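Local coordinates for glutathione S-transferase (Lodderomyces elongisporus, PDB 4IVF), which probably acts as a glutathione transferase of the Ure2p-like type and binds two glutathione molecules in each subunit of its dimer, at residues A116-G119 with P120-Q124; R142-T145 with D146-I150; N17-K20 with I21-F24; A125-F128 with V129-K133; Y104-T107 with L108-I112. All blocks are in the same frame, centred on the assembly; numbering follows the deposited sequence.

Contact 1: residues A116-G119 with P120-Q124. With GSH (glutathione), chain T; GSH (glutathione), chain J.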
# COMPACT_ATOMS: atom_id res chain seq x y z
N ALA F 116 -2.36 2.35 -1.17
CA ALA F 116 -2.03 3.27 -0.09
C ALA F 116 -2.90 4.53 -0.04
O ALA F 116 -3.02 5.16 1.01
CB ALA F 116 -0.55 3.66 -0.14
N GLU F 117 -3.50 4.90 -1.16
CA GLU F 117 -4.33 6.11 -1.16
C GLU F 117 -5.71 5.90 -1.78
O GLU F 117 -6.72 6.27 -1.18
CB GLU F 117 -3.55 7.30 -1.76
CG GLU F 117 -2.30 7.61 -0.92
CD GLU F 117 -1.39 8.69 -1.49
OE1 GLU F 117 -1.86 9.81 -1.75
OE2 GLU F 117 -0.18 8.43 -1.64
N ASN F 118 -5.77 5.26 -2.94
CA ASN F 118 -7.05 5.03 -3.58
C ASN F 118 -8.02 4.23 -2.70
O ASN F 118 -9.04 4.74 -2.27
CB ASN F 118 -6.85 4.41 -4.97
CG ASN F 118 -8.16 4.00 -5.63
OD1 ASN F 118 -8.33 2.85 -6.02
ND2 ASN F 118 -9.09 4.94 -5.74
N GLY F 119 -7.69 2.97 -2.42
CA GLY F 119 -8.49 2.12 -1.55
C GLY F 119 -8.82 2.73 -0.18
O GLY F 119 -9.99 2.87 0.16
N PRO F 120 -7.80 3.08 0.60
CA PRO F 120 -8.08 3.68 1.91
C PRO F 120 -8.99 4.91 1.85
O PRO F 120 -9.90 5.00 2.67
CB PRO F 120 -6.69 4.06 2.43
CG PRO F 120 -5.79 3.00 1.83
CD PRO F 120 -6.36 2.79 0.44
N ILE F 121 -8.76 5.83 0.91
CA ILE F 121 -9.56 7.05 0.85
C ILE F 121 -11.00 6.80 0.35
O ILE F 121 -11.96 7.32 0.93
CB ILE F 121 -8.86 8.14 0.01
CG1 ILE F 121 -7.61 8.65 0.75
CG2 ILE F 121 -9.81 9.29 -0.32
CD1 ILE F 121 -7.88 9.20 2.14
N GLN F 122 -11.14 6.02 -0.71
CA GLN F 122 -12.46 5.73 -1.25
C GLN F 122 -13.24 4.85 -0.25
O GLN F 122 -14.48 4.88 -0.22
CB GLN F 122 -12.35 5.04 -2.61
CG GLN F 122 -13.68 4.87 -3.31
CD GLN F 122 -13.57 4.33 -4.73
OE1 GLN F 122 -12.52 4.44 -5.37
NE2 GLN F 122 -14.65 3.75 -5.22
N GLY F 123 -12.52 4.08 0.55
CA GLY F 123 -13.13 3.25 1.57
C GLY F 123 -13.69 4.11 2.69
O GLY F 123 -14.72 3.77 3.26
N GLN F 124 -13.02 5.23 2.99
CA GLN F 124 -13.52 6.12 4.03
C GLN F 124 -14.79 6.81 3.57
O GLN F 124 -15.74 6.94 4.33
CB GLN F 124 -12.49 7.18 4.42
CG GLN F 124 -11.22 6.62 5.00
CD GLN F 124 -11.46 5.40 5.87
OE1 GLN F 124 -12.10 5.49 6.92
NE2 GLN F 124 -10.96 4.25 5.42
N1 GSH T . -13.42 -1.91 9.08
CA1 GSH T . -14.17 -1.16 8.11
C1 GSH T . -14.67 0.08 8.71
O11 GSH T . -14.33 0.40 9.87
O12 GSH T . -15.42 0.84 8.06
CB1 GSH T . -15.29 -2.00 7.49
CG1 GSH T . -15.53 -1.61 6.08
CD1 GSH T . -14.40 -2.05 5.14
OE1 GSH T . -13.64 -2.99 5.43
N2 GSH T . -14.18 -1.34 3.83
CA2 GSH T . -13.09 -1.76 2.95
C2 GSH T . -12.03 -0.70 2.92
O2 GSH T . -12.34 0.48 3.06
CB2 GSH T . -13.59 -1.94 1.59
SG2 GSH T . -14.96 -3.05 1.56
N3 GSH T . -10.64 -1.05 2.71
CA3 GSH T . -9.65 0.02 2.68
C3 GSH T . -8.56 -0.32 1.75
O31 GSH T . -8.75 -1.06 0.75
O32 GSH T . -7.41 0.15 1.97
N1 GSH J . 1.31 7.03 0.38
CA1 GSH J . 2.36 8.00 0.37
C1 GSH J . 3.63 7.38 0.72
O11 GSH J . 4.69 7.90 0.35
O12 GSH J . 3.67 6.32 1.40
CB1 GSH J . 2.04 9.08 1.39
CG1 GSH J . 2.75 10.32 1.06
CD1 GSH J . 2.28 11.47 1.94
OE1 GSH J . 1.29 11.38 2.68
N2 GSH J . 3.06 12.76 1.88
CA2 GSH J . 2.65 13.87 2.70
C2 GSH J . 2.45 15.06 1.80
O2 GSH J . 3.25 15.24 0.88
CB2 GSH J . 3.71 14.18 3.67
SG2 GSH J . 4.11 12.77 4.66
N3 GSH J . 1.34 15.97 2.04
CA3 GSH J . 1.11 17.13 1.20
C3 GSH J . -0.22 17.08 0.54
O31 GSH J . -0.90 16.02 0.58
O32 GSH J . -0.67 18.10 -0.07

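Contact 2: residues R142-T145 with D146-I150. With GSH (glutathione), chain I.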
# COMPACT_ATOMS: atom_id res chain seq x y z
N ARG F 142 -14.99 15.41 2.90
CA ARG F 142 -13.54 15.22 2.88
C ARG F 142 -13.11 14.08 1.96
O ARG F 142 -12.22 14.24 1.13
CB ARG F 142 -12.97 15.01 4.28
CG ARG F 142 -11.49 14.67 4.32
CD ARG F 142 -10.92 14.78 5.74
NE ARG F 142 -9.61 14.14 5.86
CZ ARG F 142 -8.46 14.70 5.51
NH1 ARG F 142 -8.43 15.94 5.02
NH2 ARG F 142 -7.33 14.03 5.65
N TYR F 143 -13.78 12.94 2.09
CA TYR F 143 -13.37 11.73 1.36
C TYR F 143 -13.89 11.61 -0.07
O TYR F 143 -13.22 11.06 -0.94
CB TYR F 143 -13.64 10.48 2.21
CG TYR F 143 -12.84 10.57 3.48
CD1 TYR F 143 -11.45 10.52 3.44
CD2 TYR F 143 -13.45 10.77 4.72
CE1 TYR F 143 -10.69 10.64 4.58
CE2 TYR F 143 -12.69 10.90 5.87
CZ TYR F 143 -11.30 10.83 5.78
OH TYR F 143 -10.51 10.95 6.90
N ILE F 144 -15.08 12.14 -0.33
CA ILE F 144 -15.54 12.26 -1.69
C ILE F 144 -14.57 13.16 -2.50
O ILE F 144 -14.17 12.81 -3.61
CB ILE F 144 -16.95 12.85 -1.74
CG1 ILE F 144 -17.97 11.83 -1.21
CG2 ILE F 144 -17.31 13.28 -3.15
CD1 ILE F 144 -18.09 10.59 -2.05
N THR F 145 -14.19 14.29 -1.91
CA THR F 145 -13.29 15.25 -2.55
C THR F 145 -11.90 14.66 -2.78
O THR F 145 -11.32 14.82 -3.86
CB THR F 145 -13.16 16.55 -1.73
OG1 THR F 145 -14.40 17.24 -1.72
CG2 THR F 145 -12.12 17.45 -2.34
N ASP F 146 -11.37 13.97 -1.78
CA ASP F 146 -10.06 13.37 -1.94
C ASP F 146 -10.12 12.17 -2.90
O ASP F 146 -9.16 11.90 -3.62
CB ASP F 146 -9.44 13.01 -0.60
CG ASP F 146 -7.93 12.87 -0.68
OD1 ASP F 146 -7.28 13.75 -1.28
OD2 ASP F 146 -7.39 11.87 -0.16
N THR F 147 -11.24 11.46 -2.92
CA THR F 147 -11.40 10.40 -3.91
C THR F 147 -11.29 10.93 -5.34
O THR F 147 -10.64 10.31 -6.20
CB THR F 147 -12.73 9.67 -3.74
OG1 THR F 147 -12.76 9.01 -2.48
CG2 THR F 147 -12.91 8.64 -4.84
N LYS F 148 -11.91 12.08 -5.58
CA LYS F 148 -11.87 12.71 -6.89
C LYS F 148 -10.45 13.20 -7.20
O LYS F 148 -10.03 13.17 -8.35
CB LYS F 148 -12.85 13.88 -6.96
CG LYS F 148 -14.30 13.46 -7.10
CD LYS F 148 -15.20 14.67 -6.86
CE LYS F 148 -16.65 14.39 -7.18
NZ LYS F 148 -17.52 15.50 -6.70
N ARG F 149 -9.73 13.64 -6.17
CA ARG F 149 -8.35 14.06 -6.35
C ARG F 149 -7.53 12.90 -6.92
O ARG F 149 -6.79 13.07 -7.89
CB ARG F 149 -7.73 14.52 -5.02
CG ARG F 149 -6.34 15.14 -5.21
CD ARG F 149 -5.55 15.27 -3.90
NE ARG F 149 -5.16 13.98 -3.33
CZ ARG F 149 -4.08 13.29 -3.70
NH1 ARG F 149 -3.26 13.75 -4.65
NH2 ARG F 149 -3.81 12.12 -3.14
N ILE F 150 -7.70 11.72 -6.33
CA ILE F 150 -6.90 10.54 -6.66
C ILE F 150 -7.15 10.00 -8.08
O ILE F 150 -6.23 9.56 -8.76
CB ILE F 150 -7.09 9.44 -5.60
CG1 ILE F 150 -6.37 9.84 -4.31
CG2 ILE F 150 -6.52 8.11 -6.07
CD1 ILE F 150 -6.81 9.04 -3.12
N1 GSH I . -3.50 16.56 2.31
CA1 GSH I . -3.34 16.09 3.65
C1 GSH I . -4.62 16.17 4.35
O11 GSH I . -4.81 15.61 5.45
O12 GSH I . -5.55 16.81 3.82
CB1 GSH I . -2.27 16.92 4.37
CG1 GSH I . -1.76 16.19 5.55
CD1 GSH I . -0.87 15.04 5.12
OE1 GSH I . -0.35 15.02 4.00
N2 GSH I . -0.65 13.90 6.07
CA2 GSH I . 0.19 12.77 5.72
C2 GSH I . -0.65 11.52 5.64
O2 GSH I . -1.72 11.45 6.24
CB2 GSH I . 1.17 12.58 6.79
SG2 GSH I . 2.16 14.03 6.94
N3 GSH I . -0.23 10.39 4.85
CA3 GSH I . -1.11 9.23 4.82
C3 GSH I . -0.38 8.04 4.35
O31 GSH I . 0.79 7.82 4.74
O32 GSH I . -0.96 7.25 3.55

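Contact 3: residues N17-K20 with I21-F24. With GSH (glutathione), chain U; GSH (glutathione), chain T.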
# COMPACT_ATOMS: atom_id res chain seq x y z
N ASN F 17 -11.69 -5.08 -3.02
CA ASN F 17 -10.43 -5.72 -2.70
C ASN F 17 -10.38 -7.18 -3.11
O ASN F 17 -9.39 -7.63 -3.70
CB ASN F 17 -10.10 -5.54 -1.22
CG ASN F 17 -9.54 -4.17 -0.94
OD1 ASN F 17 -8.80 -3.60 -1.76
ND2 ASN F 17 -9.90 -3.61 0.20
N GLY F 18 -11.46 -7.90 -2.82
CA GLY F 18 -11.63 -9.26 -3.29
C GLY F 18 -11.53 -9.38 -4.80
O GLY F 18 -10.87 -10.28 -5.32
N TYR F 19 -12.18 -8.46 -5.50
CA TYR F 19 -12.20 -8.46 -6.96
C TYR F 19 -10.81 -8.29 -7.58
O TYR F 19 -10.54 -8.85 -8.64
CB TYR F 19 -13.13 -7.35 -7.47
CG TYR F 19 -14.58 -7.55 -7.10
CD1 TYR F 19 -15.13 -8.82 -7.04
CD2 TYR F 19 -15.39 -6.47 -6.79
CE1 TYR F 19 -16.45 -9.01 -6.71
CE2 TYR F 19 -16.71 -6.65 -6.46
CZ TYR F 19 -17.24 -7.92 -6.42
OH TYR F 19 -18.56 -8.10 -6.08
N LYS F 20 -9.95 -7.52 -6.94
CA LYS F 20 -8.58 -7.35 -7.42
C LYS F 20 -7.93 -8.70 -7.63
O LYS F 20 -7.31 -8.97 -8.66
CB LYS F 20 -7.73 -6.58 -6.41
CG LYS F 20 -8.02 -5.10 -6.28
CD LYS F 20 -7.02 -4.54 -5.29
CE LYS F 20 -7.41 -3.22 -4.68
NZ LYS F 20 -6.42 -2.90 -3.59
N ILE F 21 -8.10 -9.57 -6.64
CA ILE F 21 -7.44 -10.86 -6.65
C ILE F 21 -8.17 -11.84 -7.56
O ILE F 21 -7.53 -12.57 -8.32
CB ILE F 21 -7.29 -11.44 -5.22
CG1 ILE F 21 -6.57 -10.44 -4.31
CG2 ILE F 21 -6.54 -12.75 -5.26
CD1 ILE F 21 -5.43 -9.69 -4.99
N SER F 22 -9.49 -11.86 -7.52
CA SER F 22 -10.23 -12.81 -8.35
C SER F 22 -10.07 -12.46 -9.84
O SER F 22 -9.93 -13.35 -10.67
CB SER F 22 -11.70 -12.90 -7.96
OG SER F 22 -12.40 -11.69 -8.22
N ILE F 23 -10.10 -11.18 -10.16
CA ILE F 23 -9.79 -10.74 -11.52
C ILE F 23 -8.36 -11.14 -11.95
O ILE F 23 -8.17 -11.66 -13.05
CB ILE F 23 -9.97 -9.22 -11.69
CG1 ILE F 23 -11.46 -8.85 -11.59
CG2 ILE F 23 -9.41 -8.77 -13.04
CD1 ILE F 23 -11.70 -7.39 -11.46
N PHE F 24 -7.37 -10.90 -11.10
CA PHE F 24 -6.00 -11.22 -11.53
C PHE F 24 -5.79 -12.71 -11.71
O PHE F 24 -5.13 -13.13 -12.66
CB PHE F 24 -4.93 -10.64 -10.61
CG PHE F 24 -3.60 -10.50 -11.28
CD1 PHE F 24 -3.52 -9.97 -12.56
CD2 PHE F 24 -2.43 -10.89 -10.65
CE1 PHE F 24 -2.29 -9.84 -13.21
CE2 PHE F 24 -1.21 -10.76 -11.28
CZ PHE F 24 -1.13 -10.23 -12.57
N1 GSH U . -5.26 -3.24 2.82
CA1 GSH U . -6.13 -4.36 2.61
C1 GSH U . -5.89 -4.95 1.29
O11 GSH U . -5.93 -6.19 1.14
O12 GSH U . -5.66 -4.23 0.30
CB1 GSH U . -7.58 -3.92 2.75
CG1 GSH U . -8.41 -5.13 2.93
CD1 GSH U . -9.86 -4.83 3.28
OE1 GSH U . -10.29 -3.68 3.45
N2 GSH U . -10.82 -5.98 3.43
CA2 GSH U . -12.20 -5.71 3.78
C2 GSH U . -12.52 -6.47 5.05
O2 GSH U . -12.10 -7.62 5.19
CB2 GSH U . -13.06 -6.16 2.69
SG2 GSH U . -12.66 -5.30 1.20
N3 GSH U . -13.31 -5.85 6.10
CA3 GSH U . -13.61 -6.61 7.30
C3 GSH U . -13.27 -5.87 8.53
O31 GSH U . -12.43 -4.94 8.52
O32 GSH U . -13.85 -6.18 9.60
N1 GSH T . -13.42 -1.91 9.08
CA1 GSH T . -14.17 -1.16 8.11
C1 GSH T . -14.67 0.08 8.71
O11 GSH T . -14.33 0.40 9.87
O12 GSH T . -15.42 0.84 8.06
CB1 GSH T . -15.29 -2.00 7.49
CG1 GSH T . -15.53 -1.61 6.08
CD1 GSH T . -14.40 -2.05 5.14
OE1 GSH T . -13.64 -2.99 5.43
N2 GSH T . -14.18 -1.34 3.83
CA2 GSH T . -13.09 -1.76 2.95
C2 GSH T . -12.03 -0.70 2.92
O2 GSH T . -12.34 0.48 3.06
CB2 GSH T . -13.59 -1.94 1.59
SG2 GSH T . -14.96 -3.05 1.56
N3 GSH T . -10.64 -1.05 2.71
CA3 GSH T . -9.65 0.02 2.68
C3 GSH T . -8.56 -0.32 1.75
O31 GSH T . -8.75 -1.06 0.75
O32 GSH T . -7.41 0.15 1.97

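Contact 4: residues A125-F128 with V129-K133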
# COMPACT_ATOMS: atom_id res chain seq x y z
N ALA F 125 -14.78 7.23 2.31
CA ALA F 125 -15.95 7.85 1.71
C ALA F 125 -17.13 6.88 1.77
O ALA F 125 -18.25 7.26 2.11
CB ALA F 125 -15.66 8.27 0.26
N ASN F 126 -16.87 5.63 1.42
CA ASN F 126 -17.89 4.60 1.45
C ASN F 126 -18.41 4.44 2.87
O ASN F 126 -19.61 4.31 3.10
CB ASN F 126 -17.33 3.27 0.94
CG ASN F 126 -17.38 3.16 -0.57
OD1 ASN F 126 -17.81 4.08 -1.26
ND2 ASN F 126 -16.91 2.02 -1.09
N HIS F 127 -17.50 4.48 3.84
CA HIS F 127 -17.93 4.39 5.23
C HIS F 127 -18.85 5.54 5.62
O HIS F 127 -19.89 5.32 6.23
CB HIS F 127 -16.75 4.33 6.21
CG HIS F 127 -17.18 4.50 7.63
ND1 HIS F 127 -17.75 3.48 8.36
CD2 HIS F 127 -17.17 5.59 8.44
CE1 HIS F 127 -18.06 3.92 9.57
NE2 HIS F 127 -17.71 5.20 9.64
N PHE F 128 -18.49 6.77 5.27
CA PHE F 128 -19.26 7.93 5.72
C PHE F 128 -20.62 8.05 5.05
O PHE F 128 -21.53 8.68 5.58
CB PHE F 128 -18.45 9.23 5.61
CG PHE F 128 -17.48 9.41 6.74
CD1 PHE F 128 -17.90 9.94 7.95
CD2 PHE F 128 -16.16 9.00 6.62
CE1 PHE F 128 -17.03 10.09 9.01
CE2 PHE F 128 -15.27 9.15 7.68
CZ PHE F 128 -15.71 9.70 8.88
N VAL F 129 -20.75 7.40 3.91
CA VAL F 129 -21.97 7.47 3.14
C VAL F 129 -22.91 6.31 3.47
O VAL F 129 -24.11 6.51 3.62
CB VAL F 129 -21.67 7.50 1.61
CG1 VAL F 129 -22.91 7.16 0.81
CG2 VAL F 129 -21.12 8.87 1.20
N PHE F 130 -22.36 5.10 3.57
CA PHE F 130 -23.18 3.89 3.69
C PHE F 130 -23.21 3.24 5.06
O PHE F 130 -24.18 2.58 5.39
CB PHE F 130 -22.73 2.83 2.70
CG PHE F 130 -22.75 3.28 1.28
CD1 PHE F 130 -23.95 3.48 0.63
CD2 PHE F 130 -21.56 3.51 0.60
CE1 PHE F 130 -23.98 3.90 -0.68
CE2 PHE F 130 -21.58 3.94 -0.72
CZ PHE F 130 -22.80 4.14 -1.36
N ALA F 131 -22.15 3.41 5.86
CA ALA F 131 -21.97 2.61 7.07
C ALA F 131 -22.04 3.38 8.39
O ALA F 131 -22.42 2.81 9.41
CB ALA F 131 -20.65 1.84 7.00
N ALA F 132 -21.65 4.65 8.39
CA ALA F 132 -21.69 5.43 9.62
C ALA F 132 -23.11 5.51 10.20
O ALA F 132 -24.09 5.61 9.46
CB ALA F 132 -21.12 6.82 9.41
N LYS F 133 -23.19 5.45 11.53
CA LYS F 133 -24.46 5.44 12.25
C LYS F 133 -25.06 6.83 12.36
O LYS F 133 -26.23 6.99 12.69
CB LYS F 133 -24.29 4.85 13.65
CG LYS F 133 -23.99 3.35 13.65
CD LYS F 133 -24.81 2.66 12.57
CE LYS F 133 -24.92 1.15 12.80
NZ LYS F 133 -25.99 0.57 11.92

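Contact 5: residues Y104-T107 with L108-I112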
# COMPACT_ATOMS: atom_id res chain seq x y z
N TYR F 104 9.14 -2.02 -14.24
CA TYR F 104 8.81 -2.85 -13.09
C TYR F 104 8.55 -1.98 -11.86
O TYR F 104 7.54 -2.14 -11.16
CB TYR F 104 9.94 -3.85 -12.81
CG TYR F 104 9.81 -4.56 -11.49
CD1 TYR F 104 9.04 -5.71 -11.39
CD2 TYR F 104 10.44 -4.08 -10.34
CE1 TYR F 104 8.90 -6.38 -10.18
CE2 TYR F 104 10.31 -4.74 -9.12
CZ TYR F 104 9.54 -5.89 -9.05
OH TYR F 104 9.40 -6.56 -7.85
N TYR F 105 9.47 -1.05 -11.61
CA TYR F 105 9.32 -0.12 -10.50
C TYR F 105 8.18 0.91 -10.62
O TYR F 105 7.52 1.22 -9.63
CB TYR F 105 10.67 0.53 -10.16
CG TYR F 105 11.60 -0.50 -9.56
CD1 TYR F 105 11.37 -1.01 -8.28
CD2 TYR F 105 12.66 -1.02 -10.29
CE1 TYR F 105 12.22 -1.98 -7.73
CE2 TYR F 105 13.51 -1.99 -9.75
CZ TYR F 105 13.28 -2.46 -8.48
OH TYR F 105 14.11 -3.43 -7.96
N LYS F 106 7.93 1.43 -11.82
CA LYS F 106 6.78 2.32 -11.98
C LYS F 106 5.47 1.55 -11.70
O LYS F 106 4.55 2.12 -11.15
CB LYS F 106 6.71 2.97 -13.37
CG LYS F 106 7.89 3.89 -13.74
CD LYS F 106 8.21 4.95 -12.68
CE LYS F 106 7.11 5.97 -12.50
NZ LYS F 106 7.56 7.14 -11.66
N THR F 107 5.41 0.28 -12.10
CA THR F 107 4.26 -0.57 -11.82
C THR F 107 4.05 -0.65 -10.32
O THR F 107 2.94 -0.51 -9.81
CB THR F 107 4.46 -2.00 -12.38
OG1 THR F 107 4.41 -1.96 -13.81
CG2 THR F 107 3.36 -2.94 -11.88
N LEU F 108 5.16 -0.84 -9.62
CA LEU F 108 5.17 -0.93 -8.17
C LEU F 108 4.72 0.40 -7.55
O LEU F 108 3.91 0.41 -6.61
CB LEU F 108 6.56 -1.33 -7.68
CG LEU F 108 6.62 -2.03 -6.33
CD1 LEU F 108 5.84 -3.34 -6.39
CD2 LEU F 108 8.07 -2.27 -5.91
N GLU F 109 5.24 1.51 -8.06
CA GLU F 109 4.82 2.81 -7.56
C GLU F 109 3.31 3.06 -7.70
O GLU F 109 2.68 3.61 -6.81
CB GLU F 109 5.60 3.93 -8.25
CG GLU F 109 5.02 5.32 -8.00
CD GLU F 109 5.79 6.41 -8.72
OE1 GLU F 109 6.94 6.15 -9.12
OE2 GLU F 109 5.25 7.52 -8.87
N TYR F 110 2.72 2.64 -8.81
CA TYR F 110 1.31 2.92 -9.02
C TYR F 110 0.42 1.90 -8.30
O TYR F 110 -0.67 2.23 -7.81
CB TYR F 110 1.00 3.02 -10.52
CG TYR F 110 1.73 4.16 -11.21
CD1 TYR F 110 2.07 5.32 -10.52
CD2 TYR F 110 2.07 4.07 -12.56
CE1 TYR F 110 2.75 6.36 -11.16
CE2 TYR F 110 2.74 5.10 -13.21
CZ TYR F 110 3.08 6.24 -12.51
OH TYR F 110 3.75 7.24 -13.15
N LEU F 111 0.89 0.66 -8.22
CA LEU F 111 0.24 -0.33 -7.37
C LEU F 111 0.18 0.16 -5.92
O LEU F 111 -0.89 0.15 -5.31
CB LEU F 111 0.96 -1.68 -7.42
CG LEU F 111 0.45 -2.70 -6.39
CD1 LEU F 111 -1.00 -3.10 -6.65
CD2 LEU F 111 1.33 -3.95 -6.34
N ILE F 112 1.31 0.59 -5.37
CA ILE F 112 1.34 1.05 -3.98
C ILE F 112 0.44 2.28 -3.79
O ILE F 112 -0.31 2.36 -2.82
CB ILE F 112 2.79 1.31 -3.47
CG1 ILE F 112 3.61 0.01 -3.46
CG2 ILE F 112 2.77 1.95 -2.08
CD1 ILE F 112 2.88 -1.17 -2.89
O HOH W 1 5.47 8.84 -12.32

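Contact 1: residues A116-G119 with P120-Q124
P120 sets its ring among A116, E117, N118 and G119 of the preceding turn, a knob-into-hole fit that shows how a helix carries a proline at its centre. Having no N-H, P120 leaves the preceding turn without its usual bond, and the helix kinks there; its CG lies 3.6 Å from A116 O instead. Backbone bonds resume at once: I121 N reaches E117 O at 3.0 Å, and Q122 N and G123 N follow to N118 O and G119 O. Among side chains, Q124 NE2 bonds P120 O at 3.0 Å, beside Q124 N on the same oxygen. N118 and Q122 pair only weakly, ND2 to OE1 at 3.5 Å; N118 OD1 is held by Q114, and Q122 OE1 by Y151. Glutathione meets the stretch in two places. P120 CD and G123 CA each come within 3.2 Å of one of the subunit's two glutathiones (chain T), at O32 and O2, while E117 OE2 accepts from N1 of a glutathione in the second subunit's pocket at 2.9 Å, R57 of that subunit forming a salt bridge with OE1. On helix 102-131, I121 faces helix 137-159, N118 meets helix 176-185, and the strand-bearing N-terminal domain of the second subunit supplies Q77 beside A116.

Contact 2: residues R142-T145 with D146-I150
Y143 and T147 meet one turn apart on helix 137-159, in the all-helical C-terminal domain of the glutathione transferase fold, and show how one carbonyl can serve two donors. T147 N and T147 OG1 reach Y143 O from opposite faces of its plane, OG1 at 2.6 Å. The hydroxyl gets there because OG1 sits anti to the carbonyl carbon (chi1 -64°), tipped back toward the turn before. This is the tight side: T147 and D146 press on I121 of helix 102-131, and Y143 lies against Q124 and A125 of that helix.

The opposite character prevails at T145 and K148, which are exposed. K148 extends across I144 with its NZ no nearer than 4.2 Å to I144 CG2, a loose approach between the side chains, although K148 N still bonds I144 O.

Between these extremes lies a charged edge turned to the second subunit. R149, bent at chi3 (68°), places NE 3.0 Å from D146 OD1 in a salt bridge, on its syn side though tilted from the carboxylate plane, and its NH1 bonds N55 of the second subunit. R142 lays its CG over the centre of the Y143 ring, and both residues are also bonded to Q124 of the second subunit. The extended R142 chain ends in a two-pronged grip on a carboxylate of glutathione in that subunit's pocket: NH1 meets O12 at 3.2 Å, and NH2 meets O11 at 3.0 Å.

Contact 3: residues N17-K20 with I21-F24
Y19 and I23 touch along helix 16-27 through Y19 CB and I23 CD1, 4.2 Å apart, while the Y19 ring receives S22 OG near the plane of its edge, 4.1 Å from CD1. That hydroxyl is bonded to G217 O, and the ring meets F218 edge to face, so this flank of the helix is closed by the C-terminal part of the chain. In the main chain beneath, I23 N bonds Y19 O at 2.8 Å and S22 N bonds G18 O, while I21 N makes only a weak bond to G18 O.

K20 illustrates how a long side chain links such a scaffold to a ligand site. Its CB lies against the next residue, 4.1 Å from I21 CD1. CG is placed anti to the carbonyl carbon (chi1 -72°), which turns the chain back along the helix, and from there it runs extended beside A180 and W184 of helix 176-185. At the tip NZ gives a bond to N17 OD1 at 3.1 Å, nearly along the C=O axis, and has further bonds to T78 OG1 and Q114 OE1.

N17 belongs to the glutathione pocket at the start of the helix in the beta-alpha-beta unit of the thioredoxin-like domain. Its CB comes 3.5 Å from SG2 of one glutathione (chain U), and its ND2 donates to O31 of the other (chain T) at 2.9 Å, almost straight at 172°. With OD1 also taken by W184 NE1, the amide's orientation is fixed; the positive charge of K20 beside its oxygen would probably polarise it and strengthen ND2 as a donor to the glutathione carboxylate.

Contact 4: residues A125-F128 with V129-K133
H127 meets A131 and A132 near the close of helix 102-131, where a wider pi-type turn makes a compact example of how a helix widens in its last turn. H127 O receives two N-H groups, from A131 at 3.0 Å and from A132 one residue further on. The imidazole follows the same backbone: with CG anti to the backbone N (chi1 169°), the ring swings forward along the chain, and A132 N stands over one of its faces, offset toward the rim. NE2 lies 3.8 Å from A132 CB and is bonded to Y138 OH of the second subunit, a contact that holds the ring in place. H127 also lines the pocket of a glutathione.

N126 and F130 take a different course. Both have CG anti to the carbonyl carbon, and the two side chains lie alongside each other, pointing the same way. N126 OD1 reaches the F130 ring in the plane of its edge, 3.8 Å from CE2, while the amide and ring planes stand 69° apart. The F130 side chain also touches R190 and L191, and V129 CG1 sits 3.5 Å above the centre of one face of its ring.

F128 points to the other flank, toward I140 of helix 137-159 and Y143 of the second subunit; H127 CD2 rests over the middle of its ring. Beside the imidazole, A131 CB closes to 3.6 Å from H127 ND1.

Contact 5: residues Y104-T107 with L108-I112
K106 and E109 come together through contrasting torsions: the lysine curls at chi2 (-51°) and chi3, whereas the glutamate puts CG anti to the backbone N (chi1 168°) and stays extended. The two chains then lie side by side, and NZ meets OE1 at 2.8 Å in a salt bridge, approaching from above the carboxylate plane. It is a clear case of an i to i+3 ion pair along a helix. The same curl carries K106 CE to 3.7 Å from Y110 OH, and a water bridges the two tips, accepting from NZ at 2.8 Å and lying 2.5 Å from the hydroxyl oxygen. K106 O stands over one face of the Y110 ring while accepting the backbone bond from Y110 N. On the neighbouring flank Y105 CD1 and L108 CD2 touch at 4.3 Å, and the Y105 ring has Y104 CD2 above its centre.

The polar ends have further partners in the second subunit: NZ also reaches V74 O, OE1 takes S76 N, and Y105 OH bonds D87, all of that chain. Strand 73-76 of one chain thus docks on helix 102-131 of the other, the pairing of N-terminal domain with partner C-terminal domain that characterises the glutathione transferase dimer.

Three of the contacts share helix 102-131: contact 5, contact 1 and contact 4 follow along it, the outer two having centres about 30 Å apart. Contact 2 lies on the next helix with its centre about 9 Å from that of contact 1, and its R149 NH2 comes 3.3 Å from E117 OE1, a long and weak ion pair. Y143 and A125 join contacts 2 and 4. Contact 3, in the N-terminal domain, touches none of the others, yet it and contact 1, centres about 16 Å apart, border the same glutathione. Contacts 1 and 2 also lend E117 and R142 to glutathiones of the second subunit, so the ligand sites span the dimer interface.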